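Local structure of pyridoxine 4-oxidase (Mesorhizobium loti, 4HA6) at residues R94-D99 / A328-I333; L358-T363 / E396-A401; I362-S367 / L484-I489. The protein oxidises the 4-hydroxymethyl group of pyridoxine to the aldehyde pyridoxal with molecular oxygen as electron acceptor, using FAD as cofactor. One frame throughout, in Å; residues are numbered along the deposited sequence.

Overall arrangement
Together the three contacts link an antiparallel sheet, probably part of the substrate-binding domain, to a covering helix and to loops near the flavin. Interaction 2 lays strand 355-362 on helix 392-409; interaction 3 begins where that strand ends, sharing Ile-362 and Thr-363, their centres about 11 Å apart. Interactions 1 and 3 are closest, their centres about 9 Å apart, and meet at one carboxylate: Asp-99 OD1 lies 2.7 Å from His-364 NE2, and Asp-99 OD2 2.6 Å from Ala-486 N. Interactions 1 and 2 join through backbone, Glu-332 O lying 3.0 Å from Thr-363 N. Interaction 3 alone reaches the cofactor, through Pro-488 and Ile-489, and Pro-488 also touches the bound pyridoxamine.

Interaction 1 of 3, residues R94-D99 / A328-I333; sequences RGHPSD and AGQPEI
Gln-330 meets the start of helix 97-107 at both its backbone and its amide. Its CA sits over the middle of the His-96 ring, 3.7 Å from the centroid and 12° off the normal, a CH-pi contact. From there the chain runs extended, CG anti to the backbone N, past Ser-98 CB, until NE2 donates to Asp-99 OD1 at 2.8 Å. That bond lies in the amide plane and uses the anti lone pair of the carboxylate oxygen. Pro-331 CD comes obliquely to His-96 CG at 3.9 Å.

A capping box fixes both partners. His-96 is the N-cap: its ND1 accepts from Ser-98 N, while its own N donates to Asp-99 OD2 at 2.9 Å, almost straight, from above the carboxylate plane. With CG anti to the backbone N (chi1 -178°), the imidazole is held between Gln-330 CA on one face and Pro-97 CD on the other.

Asp-99 OD2 also accepts from Ala-486 N and OD1 from His-364 NE2, so four donors grip this buried carboxylate, which would probably favour its ionised form. The contact thus joins the N-terminus of helix 97-107 to the loop between the antiparallel strands 314-320 and 333-338.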
loop_
_atom_site.group_PDB
_atom_site.type_symbol
_atom_site.label_atom_id
_atom_site.label_comp_id
_atom_site.label_asym_id
_atom_site.label_seq_id
_atom_site.Cartn_x
_atom_site.Cartn_y
_atom_site.Cartn_z
ATOM N N ARG A 94 7.923 1.715 7.665
ATOM C CA ARG A 94 8.741 2.417 6.671
ATOM C C ARG A 94 9.228 1.459 5.585
ATOM O O ARG A 94 9.201 1.773 4.396
ATOM C CB ARG A 94 9.969 3.063 7.323
ATOM C CG ARG A 94 9.691 4.193 8.287
ATOM C CD ARG A 94 11.015 4.618 8.935
ATOM N NE ARG A 94 10.858 5.836 9.725
ATOM C CZ ARG A 94 11.839 6.417 10.409
ATOM N NH1 ARG A 94 13.062 5.892 10.407
ATOM N NH2 ARG A 94 11.596 7.519 11.101
ATOM N N GLY A 95 9.656 0.273 6.004
ATOM C CA GLY A 95 10.340 -0.634 5.106
ATOM C C GLY A 95 11.742 -0.826 5.657
ATOM O O GLY A 95 12.087 -0.226 6.680
ATOM N N HIS A 96 12.541 -1.660 4.993
ATOM C CA HIS A 96 13.912 -1.944 5.414
ATOM C C HIS A 96 14.875 -1.202 4.497
ATOM O O HIS A 96 14.608 -1.088 3.301
ATOM C CB HIS A 96 14.160 -3.449 5.317
ATOM C CG HIS A 96 15.526 -3.870 5.759
ATOM N ND1 HIS A 96 16.595 -3.956 4.892
ATOM C CD2 HIS A 96 15.999 -4.228 6.977
ATOM C CE1 HIS A 96 17.665 -4.360 5.554
ATOM N NE2 HIS A 96 17.332 -4.523 6.823
ATOM N N PRO A 97 15.990 -0.687 5.044
ATOM C CA PRO A 97 16.958 0.097 4.256
ATOM C C PRO A 97 17.337 -0.537 2.914
ATOM O O PRO A 97 17.476 0.183 1.914
ATOM C CB PRO A 97 18.190 0.129 5.163
ATOM C CG PRO A 97 17.594 0.169 6.561
ATOM C CD PRO A 97 16.361 -0.747 6.475
ATOM N N SER A 98 17.506 -1.857 2.892
ATOM C CA SER A 98 17.843 -2.556 1.656
ATOM C C SER A 98 16.739 -2.434 0.594
ATOM O O SER A 98 17.033 -2.475 -0.611
ATOM C CB SER A 98 18.157 -4.021 1.935
ATOM O OG SER A 98 19.315 -4.153 2.746
ATOM N N ASP A 99 15.482 -2.289 1.032
ATOM C CA ASP A 99 14.364 -2.094 0.095
ATOM C C ASP A 99 14.636 -0.861 -0.748
ATOM O O ASP A 99 14.365 -0.829 -1.948
ATOM C CB ASP A 99 13.033 -1.846 0.823
ATOM C CG ASP A 99 12.589 -3.003 1.694
ATOM O OD1 ASP A 99 13.129 -4.122 1.551
ATOM O OD2 ASP A 99 11.655 -2.793 2.515
ATOM N N ALA A 328 19.691 -11.922 10.857
ATOM C CA ALA A 328 19.288 -10.524 10.750
ATOM C C ALA A 328 19.236 -10.093 9.285
ATOM O O ALA A 328 19.477 -10.904 8.374
ATOM C CB ALA A 328 20.261 -9.646 11.529
ATOM N N GLY A 329 18.925 -8.819 9.056
ATOM C CA GLY A 329 19.032 -8.253 7.717
ATOM C C GLY A 329 17.698 -7.967 7.061
ATOM O O GLY A 329 16.706 -7.687 7.749
ATOM N N GLN A 330 17.664 -8.040 5.731
ATOM C CA GLN A 330 16.444 -7.742 4.986
ATOM C C GLN A 330 15.437 -8.878 5.094
ATOM O O GLN A 330 15.799 -10.043 4.911
ATOM C CB GLN A 330 16.753 -7.497 3.519
ATOM C CG GLN A 330 15.545 -6.998 2.751
ATOM C CD GLN A 330 15.848 -6.817 1.299
ATOM O OE1 GLN A 330 16.634 -7.580 0.746
ATOM N NE2 GLN A 330 15.234 -5.803 0.658
ATOM N N PRO A 331 14.174 -8.551 5.420
ATOM C CA PRO A 331 13.185 -9.633 5.556
ATOM C C PRO A 331 13.020 -10.408 4.257
ATOM O O PRO A 331 13.233 -9.841 3.180
ATOM C CB PRO A 331 11.880 -8.889 5.867
ATOM C CG PRO A 331 12.305 -7.571 6.487
ATOM C CD PRO A 331 13.647 -7.236 5.846
ATOM N N GLU A 332 12.645 -11.683 4.365
ATOM C CA GLU A 332 12.273 -12.477 3.192
ATOM C C GLU A 332 10.843 -13.004 3.323
ATOM O O GLU A 332 10.143 -13.184 2.325
ATOM C CB GLU A 332 13.232 -13.657 2.998
ATOM C CG GLU A 332 14.679 -13.258 2.853
ATOM C CD GLU A 332 15.572 -14.457 2.630
ATOM O OE1 GLU A 332 15.585 -15.367 3.499
ATOM O OE2 GLU A 332 16.249 -14.488 1.578
ATOM N N ILE A 333 10.413 -13.269 4.554
ATOM C CA ILE A 333 9.040 -13.708 4.796
ATOM C C ILE A 333 8.469 -12.951 5.989
ATOM O O ILE A 333 9.183 -12.195 6.662
ATOM C CB ILE A 333 8.935 -15.244 5.052
ATOM C CG1 ILE A 333 9.785 -15.646 6.264
ATOM C CG2 ILE A 333 9.330 -16.060 3.826
ATOM C CD1 ILE A 333 9.863 -17.155 6.508
#

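Interaction 2 of 3, residues L358-T363 / E396-A401; sequences LLFGIT and ERFRRA
Strand 358-362 and helix 396-401 run nearly antiparallel, at 150° between their directions, with their axes 7.2 Å apart at closest approach. This is a helix packed on the face of an antiparallel sheet, the sheet through which strand 355-362 pairs with 293-302 and 333-338, and helix 392-409 covers it here. No hydrogen bond crosses the interface; van der Waals contact carries it. Gly-361 CA comes obliquely to the Phe-398 ring, 3.6 Å from CE1, and Gly-361 O meets Ala-401 CB.

Phe-398 is the central side chain. Its chi1 of -117° lies away from the staggered positions, and the ring leans in over the strand so that one face, toward its rim, covers the peptide between Gly-361 and Ile-362. The ring of Phe-360, placed with CG in the crowded position between N and the carbonyl carbon, meets it rim to rim: the planes stand at 80°, and neither ring lies over the other's face. Phe-360 CD2 is 3.7 Å from Phe-398 CD1, while Phe-360 CB rests against Ala-401. Beyond the two segments, Phe-436 and Ile-437 of helix 430-440 add to the apolar surroundings of these phenylalanines.

An alanine in place of Phe-398 would remove the whole ring and would probably loosen the seating of the helix on Phe-360, Gly-361 and Ile-362. On the outer side of the helix, Glu-396 forms a salt-bridge network with Arg-397 and Arg-400. Arg-397 itself offers the strand only the base of its side chain, for the chain bends at chi2 and its guanidinium turns from the strand. Ile-362 CG2 fills the corner, 3.5 Å from Arg-397 CB and 3.4 Å from Phe-398 N.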
loop_
_atom_site.group_PDB
_atom_site.type_symbol
_atom_site.label_atom_id
_atom_site.label_comp_id
_atom_site.label_asym_id
_atom_site.label_seq_id
_atom_site.Cartn_x
_atom_site.Cartn_y
_atom_site.Cartn_z
ATOM N N LEU A 358 -2.877 -17.340 11.872
ATOM C CA LEU A 358 -1.572 -16.746 11.644
ATOM C C LEU A 358 -1.484 -16.554 10.137
ATOM O O LEU A 358 -1.706 -17.493 9.363
ATOM C CB LEU A 358 -0.447 -17.655 12.134
ATOM C CG LEU A 358 -0.470 -18.138 13.586
ATOM C CD1 LEU A 358 0.903 -18.641 13.967
ATOM C CD2 LEU A 358 -0.938 -17.067 14.557
ATOM N N LEU A 359 -1.196 -15.331 9.721
ATOM C CA LEU A 359 -1.124 -15.018 8.312
ATOM C C LEU A 359 0.339 -15.119 7.919
ATOM O O LEU A 359 1.228 -14.821 8.725
ATOM C CB LEU A 359 -1.680 -13.619 8.071
ATOM C CG LEU A 359 -3.056 -13.406 8.714
ATOM C CD1 LEU A 359 -3.507 -11.966 8.595
ATOM C CD2 LEU A 359 -4.092 -14.343 8.097
ATOM N N PHE A 360 0.603 -15.582 6.706
ATOM C CA PHE A 360 1.989 -15.822 6.298
ATOM C C PHE A 360 2.145 -15.313 4.875
ATOM O O PHE A 360 1.210 -15.432 4.047
ATOM C CB PHE A 360 2.365 -17.308 6.448
ATOM C CG PHE A 360 1.458 -18.246 5.689
ATOM C CD1 PHE A 360 0.314 -18.771 6.290
ATOM C CD2 PHE A 360 1.740 -18.583 4.362
ATOM C CE1 PHE A 360 -0.546 -19.625 5.585
ATOM C CE2 PHE A 360 0.889 -19.444 3.642
ATOM C CZ PHE A 360 -0.259 -19.959 4.259
ATOM N N GLY A 361 3.290 -14.699 4.589
ATOM C CA GLY A 361 3.479 -14.053 3.295
ATOM C C GLY A 361 4.948 -13.999 2.931
ATOM O O GLY A 361 5.793 -14.381 3.746
ATOM N N ILE A 362 5.260 -13.547 1.714
ATOM C CA ILE A 362 6.653 -13.299 1.342
ATOM C C ILE A 362 6.814 -11.796 1.165
ATOM O O ILE A 362 5.858 -11.099 0.783
ATOM C CB ILE A 362 7.063 -14.044 0.043
ATOM C CG1 ILE A 362 6.199 -13.594 -1.151
ATOM C CG2 ILE A 362 6.970 -15.552 0.256
ATOM C CD1 ILE A 362 6.689 -14.147 -2.471
ATOM N N THR A 363 8.004 -11.278 1.446
ATOM C CA THR A 363 8.129 -9.823 1.560
ATOM C C THR A 363 8.538 -9.123 0.284
ATOM O O THR A 363 8.276 -7.923 0.130
ATOM C CB THR A 363 9.129 -9.429 2.652
ATOM O OG1 THR A 363 10.328 -10.195 2.490
ATOM C CG2 THR A 363 8.541 -9.682 4.032
ATOM N N GLU A 396 8.535 -21.031 -3.644
ATOM C CA GLU A 396 9.449 -21.673 -2.692
ATOM C C GLU A 396 9.477 -20.914 -1.363
ATOM O O GLU A 396 9.332 -21.523 -0.287
ATOM C CB GLU A 396 10.861 -21.793 -3.299
ATOM C CG GLU A 396 11.897 -22.577 -2.450
ATOM C CD GLU A 396 12.519 -21.741 -1.323
ATOM O OE1 GLU A 396 12.529 -20.492 -1.440
ATOM O OE2 GLU A 396 13.008 -22.330 -0.322
ATOM N N ARG A 397 9.642 -19.591 -1.447
ATOM C CA ARG A 397 9.613 -18.712 -0.277
ATOM C C ARG A 397 8.300 -18.804 0.533
ATOM O O ARG A 397 8.327 -18.721 1.766
ATOM C CB ARG A 397 9.858 -17.256 -0.697
ATOM C CG ARG A 397 11.287 -16.939 -1.075
ATOM C CD ARG A 397 12.130 -16.796 0.188
ATOM N NE ARG A 397 13.549 -16.580 -0.091
ATOM C CZ ARG A 397 14.492 -17.505 0.082
ATOM N NH1 ARG A 397 14.171 -18.722 0.530
ATOM N NH2 ARG A 397 15.755 -17.210 -0.190
ATOM N N PHE A 398 7.160 -18.953 -0.148
ATOM C CA PHE A 398 5.870 -19.088 0.547
ATOM C C PHE A 398 5.772 -20.404 1.326
ATOM O O PHE A 398 5.065 -20.474 2.333
ATOM C CB PHE A 398 4.701 -19.003 -0.437
ATOM C CG PHE A 398 3.786 -17.823 -0.201
ATOM C CD1 PHE A 398 2.972 -17.768 0.924
ATOM C CD2 PHE A 398 3.730 -16.782 -1.118
ATOM C CE1 PHE A 398 2.116 -16.661 1.139
ATOM C CE2 PHE A 398 2.889 -15.681 -0.915
ATOM C CZ PHE A 398 2.080 -15.624 0.215
ATOM N N ARG A 399 6.452 -21.450 0.846
ATOM C CA ARG A 399 6.605 -22.679 1.631
ATOM C C ARG A 399 7.380 -22.359 2.906
ATOM O O ARG A 399 7.013 -22.808 3.998
ATOM C CB ARG A 399 7.357 -23.765 0.851
ATOM C CG ARG A 399 6.576 -24.374 -0.301
ATOM C CD ARG A 399 7.369 -25.492 -0.973
ATOM N NE ARG A 399 6.971 -25.587 -2.376
ATOM C CZ ARG A 399 7.804 -25.852 -3.377
ATOM N NH1 ARG A 399 9.101 -26.073 -3.146
ATOM N NH2 ARG A 399 7.332 -25.916 -4.612
ATOM N N ARG A 400 8.455 -21.592 2.765
ATOM C CA ARG A 400 9.243 -21.201 3.932
ATOM C C ARG A 400 8.372 -20.401 4.902
ATOM O O ARG A 400 8.456 -20.584 6.129
ATOM C CB ARG A 400 10.491 -20.410 3.527
ATOM C CG ARG A 400 11.440 -21.127 2.538
ATOM C CD ARG A 400 12.168 -22.334 3.153
ATOM N NE ARG A 400 11.339 -23.543 3.196
ATOM C CZ ARG A 400 11.113 -24.351 2.155
ATOM N NH1 ARG A 400 11.650 -24.096 0.964
ATOM N NH2 ARG A 400 10.338 -25.421 2.302
ATOM N N ALA A 401 7.498 -19.548 4.359
ATOM C CA ALA A 401 6.661 -18.697 5.221
ATOM C C ALA A 401 5.652 -19.552 5.983
ATOM O O ALA A 401 5.496 -19.392 7.204
ATOM C CB ALA A 401 5.945 -17.613 4.415
#

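Interaction 3 of 3, residues I362-S367 / L484-I489; sequences ITHPTS and LTAGPI. With FAD (flavin-adenine dinucleotide), chain B.
The FAD pocket is lined in part by the loop 484-489, which leads into helix 490-506, and the segment 362-367 backs it from the side remote from the flavin. Thr-363 and Ala-486 are the nearest pair, their CA atoms 4.6 Å apart, and Thr-363 CG2, anti to the carbonyl carbon, touches Ala-486 O at 3.2 Å. His-364 turns its ring tip to the same alanine, CE1 lying 3.5 Å from Ala-486 CB in an oblique approach. Its NE2 is hydrogen-bonded to Asp-99 OD1 of helix 97-107, whereas the ND1 bond to Thr-363 OG1 is weak. Pro-365 CG meets Leu-484 CD2 at 3.6 Å, the two side chains crossing at about a right angle.

Within this GMC oxidoreductase fold the loop passes from Leu-484 and Ala-486, which pack on 362-367, to Pro-488 and Ile-489, which touch FAD; between them Thr-485 OG1 donates to Gly-487 O from above the carbonyl plane. At Gly-487 a side chain would clash with Pro-488 CD.

Further along, Pro-488 CB lies 3.1 Å from FAD O2 on the isoalloxazine, and the same proline touches the bound pyridoxamine. Ile-489 brings CG1 and CD1 each to 3.2 Å from FAD O3' of the ribityl chain.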
loop_
_atom_site.group_PDB
_atom_site.type_symbol
_atom_site.label_atom_id
_atom_site.label_comp_id
_atom_site.label_asym_id
_atom_site.label_seq_id
_atom_site.Cartn_x
_atom_site.Cartn_y
_atom_site.Cartn_z
ATOM N N ILE A 362 5.260 -13.547 1.714
ATOM C CA ILE A 362 6.653 -13.299 1.342
ATOM C C ILE A 362 6.814 -11.796 1.165
ATOM O O ILE A 362 5.858 -11.099 0.783
ATOM C CB ILE A 362 7.063 -14.044 0.043
ATOM C CG1 ILE A 362 6.199 -13.594 -1.151
ATOM C CG2 ILE A 362 6.970 -15.552 0.256
ATOM C CD1 ILE A 362 6.689 -14.147 -2.471
ATOM N N THR A 363 8.004 -11.278 1.446
ATOM C CA THR A 363 8.129 -9.823 1.560
ATOM C C THR A 363 8.538 -9.123 0.284
ATOM O O THR A 363 8.276 -7.923 0.130
ATOM C CB THR A 363 9.129 -9.429 2.652
ATOM O OG1 THR A 363 10.328 -10.195 2.490
ATOM C CG2 THR A 363 8.541 -9.682 4.032
ATOM N N HIS A 364 9.202 -9.846 -0.622
ATOM C CA HIS A 364 9.695 -9.240 -1.866
ATOM C C HIS A 364 9.412 -10.163 -3.062
ATOM O O HIS A 364 10.333 -10.773 -3.613
ATOM C CB HIS A 364 11.200 -8.963 -1.745
ATOM C CG HIS A 364 11.554 -8.062 -0.602
ATOM N ND1 HIS A 364 11.797 -8.534 0.669
ATOM C CD2 HIS A 364 11.649 -6.709 -0.524
ATOM C CE1 HIS A 364 12.068 -7.517 1.472
ATOM N NE2 HIS A 364 11.971 -6.397 0.775
ATOM N N PRO A 365 8.135 -10.275 -3.472
ATOM C CA PRO A 365 7.812 -11.174 -4.597
ATOM C C PRO A 365 8.547 -10.767 -5.869
ATOM O O PRO A 365 8.711 -9.556 -6.128
ATOM C CB PRO A 365 6.298 -10.974 -4.793
ATOM C CG PRO A 365 5.980 -9.633 -4.133
ATOM C CD PRO A 365 6.952 -9.551 -2.970
ATOM N N THR A 366 8.998 -11.758 -6.634
ATOM C CA THR A 366 9.696 -11.486 -7.881
ATOM C C THR A 366 8.758 -11.552 -9.065
ATOM O O THR A 366 9.128 -11.111 -10.146
ATOM C CB THR A 366 10.921 -12.419 -8.119
ATOM O OG1 THR A 366 10.484 -13.775 -8.271
ATOM C CG2 THR A 366 11.874 -12.333 -6.957
ATOM N N SER A 367 7.549 -12.097 -8.875
ATOM C CA SER A 367 6.533 -12.049 -9.933
ATOM C C SER A 367 6.180 -10.600 -10.283
ATOM O O SER A 367 6.322 -9.690 -9.453
ATOM C CB SER A 367 5.258 -12.804 -9.524
ATOM O OG SER A 367 5.560 -14.141 -9.152
ATOM N N LEU A 484 8.306 -3.140 -4.245
ATOM C CA LEU A 484 7.704 -3.247 -2.931
ATOM C C LEU A 484 8.729 -3.082 -1.809
ATOM O O LEU A 484 9.845 -3.609 -1.904
ATOM C CB LEU A 484 7.123 -4.650 -2.827
ATOM C CG LEU A 484 5.648 -4.992 -2.612
ATOM C CD1 LEU A 484 4.707 -3.805 -2.734
ATOM C CD2 LEU A 484 5.241 -6.129 -3.543
ATOM N N THR A 485 8.352 -2.363 -0.746
ATOM C CA THR A 485 9.080 -2.451 0.525
ATOM C C THR A 485 8.759 -3.799 1.130
ATOM O O THR A 485 7.884 -4.501 0.624
ATOM C CB THR A 485 8.650 -1.357 1.491
ATOM O OG1 THR A 485 7.221 -1.382 1.618
ATOM C CG2 THR A 485 9.077 0.000 0.937
ATOM N N ALA A 486 9.442 -4.177 2.209
ATOM C CA ALA A 486 9.211 -5.502 2.804
ATOM C C ALA A 486 7.788 -5.694 3.352
ATOM O O ALA A 486 7.252 -6.811 3.344
ATOM C CB ALA A 486 10.258 -5.804 3.902
ATOM N N GLY A 487 7.187 -4.615 3.848
ATOM C CA GLY A 487 5.892 -4.700 4.506
ATOM C C GLY A 487 4.944 -3.665 3.918
ATOM O O GLY A 487 5.147 -3.198 2.800
ATOM N N PRO A 488 3.907 -3.293 4.673
ATOM C CA PRO A 488 2.921 -2.334 4.175
ATOM C C PRO A 488 3.565 -1.045 3.633
ATOM O O PRO A 488 4.545 -0.542 4.201
ATOM C CB PRO A 488 2.057 -2.070 5.420
ATOM C CG PRO A 488 2.133 -3.352 6.195
ATOM C CD PRO A 488 3.567 -3.792 6.021
ATOM N N ILE A 489 2.995 -0.518 2.547
ATOM C CA ILE A 489 3.647 0.513 1.743
ATOM C C ILE A 489 3.193 1.961 1.966
ATOM O O ILE A 489 3.685 2.872 1.290
ATOM C CB ILE A 489 3.439 0.228 0.245
ATOM C CG1 ILE A 489 1.947 0.303 -0.115
ATOM C CG2 ILE A 489 4.041 -1.128 -0.148
ATOM C CD1 ILE A 489 1.679 0.096 -1.609
HETATM P PA FAD B . -4.714 6.139 -2.911
HETATM O O1A FAD B . -4.512 6.499 -1.446
HETATM O O2A FAD B . -5.499 4.901 -3.247
HETATM O O5B FAD B . -5.399 7.422 -3.620
HETATM C C5B FAD B . -5.965 7.419 -4.927
HETATM C C4B FAD B . -7.021 8.514 -4.907
HETATM O O4B FAD B . -7.237 9.070 -6.208
HETATM C C3B FAD B . -8.362 7.964 -4.439
HETATM O O3B FAD B . -8.877 8.903 -3.481
HETATM C C2B FAD B . -9.225 7.919 -5.697
HETATM O O2B FAD B . -10.617 8.120 -5.392
HETATM C C1B FAD B . -8.639 9.050 -6.538
HETATM N N9A FAD B . -8.747 8.868 -8.016
HETATM C C8A FAD B . -8.502 7.737 -8.713
HETATM N N7A FAD B . -8.680 7.953 -10.045
HETATM C C5A FAD B . -9.040 9.246 -10.221
HETATM C C6A FAD B . -9.372 10.122 -11.375
HETATM N N6A FAD B . -9.346 9.642 -12.659
HETATM N N1A FAD B . -9.695 11.420 -11.109
HETATM C C2A FAD B . -9.711 11.909 -9.852
HETATM N N3A FAD B . -9.414 11.159 -8.766
HETATM C C4A FAD B . -9.076 9.843 -8.879
HETATM N N1 FAD B . -0.771 0.379 3.854
HETATM C C2 FAD B . -0.042 0.392 4.985
HETATM O O2 FAD B . 1.117 0.863 4.941
HETATM N N3 FAD B . -0.500 -0.109 6.148
HETATM C C4 FAD B . -1.729 -0.638 6.266
HETATM O O4 FAD B . -2.139 -1.114 7.357
HETATM C C4X FAD B . -2.592 -0.687 5.064
HETATM N N5 FAD B . -3.833 -1.216 5.089
HETATM C C5X FAD B . -4.609 -1.230 3.976
HETATM C C6 FAD B . -5.893 -1.769 4.016
HETATM C C7 FAD B . -6.691 -1.776 2.876
HETATM C C7M FAD B . -8.080 -2.362 2.938
HETATM C C8 FAD B . -6.173 -1.201 1.604
HETATM C C8M FAD B . -7.038 -1.217 0.372
HETATM C C9 FAD B . -4.891 -0.656 1.552
HETATM C C9A FAD B . -4.095 -0.661 2.698
HETATM N N10 FAD B . -2.798 -0.118 2.657
HETATM C C10 FAD B . -2.024 -0.120 3.826
HETATM C "C1'" FAD B . -2.268 0.435 1.405
HETATM C "C2'" FAD B . -2.234 1.955 1.396
HETATM O "O2'" FAD B . -3.477 2.480 1.890
HETATM C "C3'" FAD B . -2.009 2.385 -0.055
HETATM O "O3'" FAD B . -0.856 1.691 -0.559
HETATM C "C4'" FAD B . -1.806 3.886 -0.167
HETATM O "O4'" FAD B . -2.955 4.535 0.405
HETATM C "C5'" FAD B . -1.603 4.317 -1.624
HETATM O "O5'" FAD B . -1.854 5.718 -1.712
HETATM P P FAD B . -1.864 6.431 -3.145
HETATM O O1P FAD B . -1.763 7.943 -2.983
HETATM O O2P FAD B . -0.897 5.720 -4.069
HETATM O O3P FAD B . -3.319 6.045 -3.697
#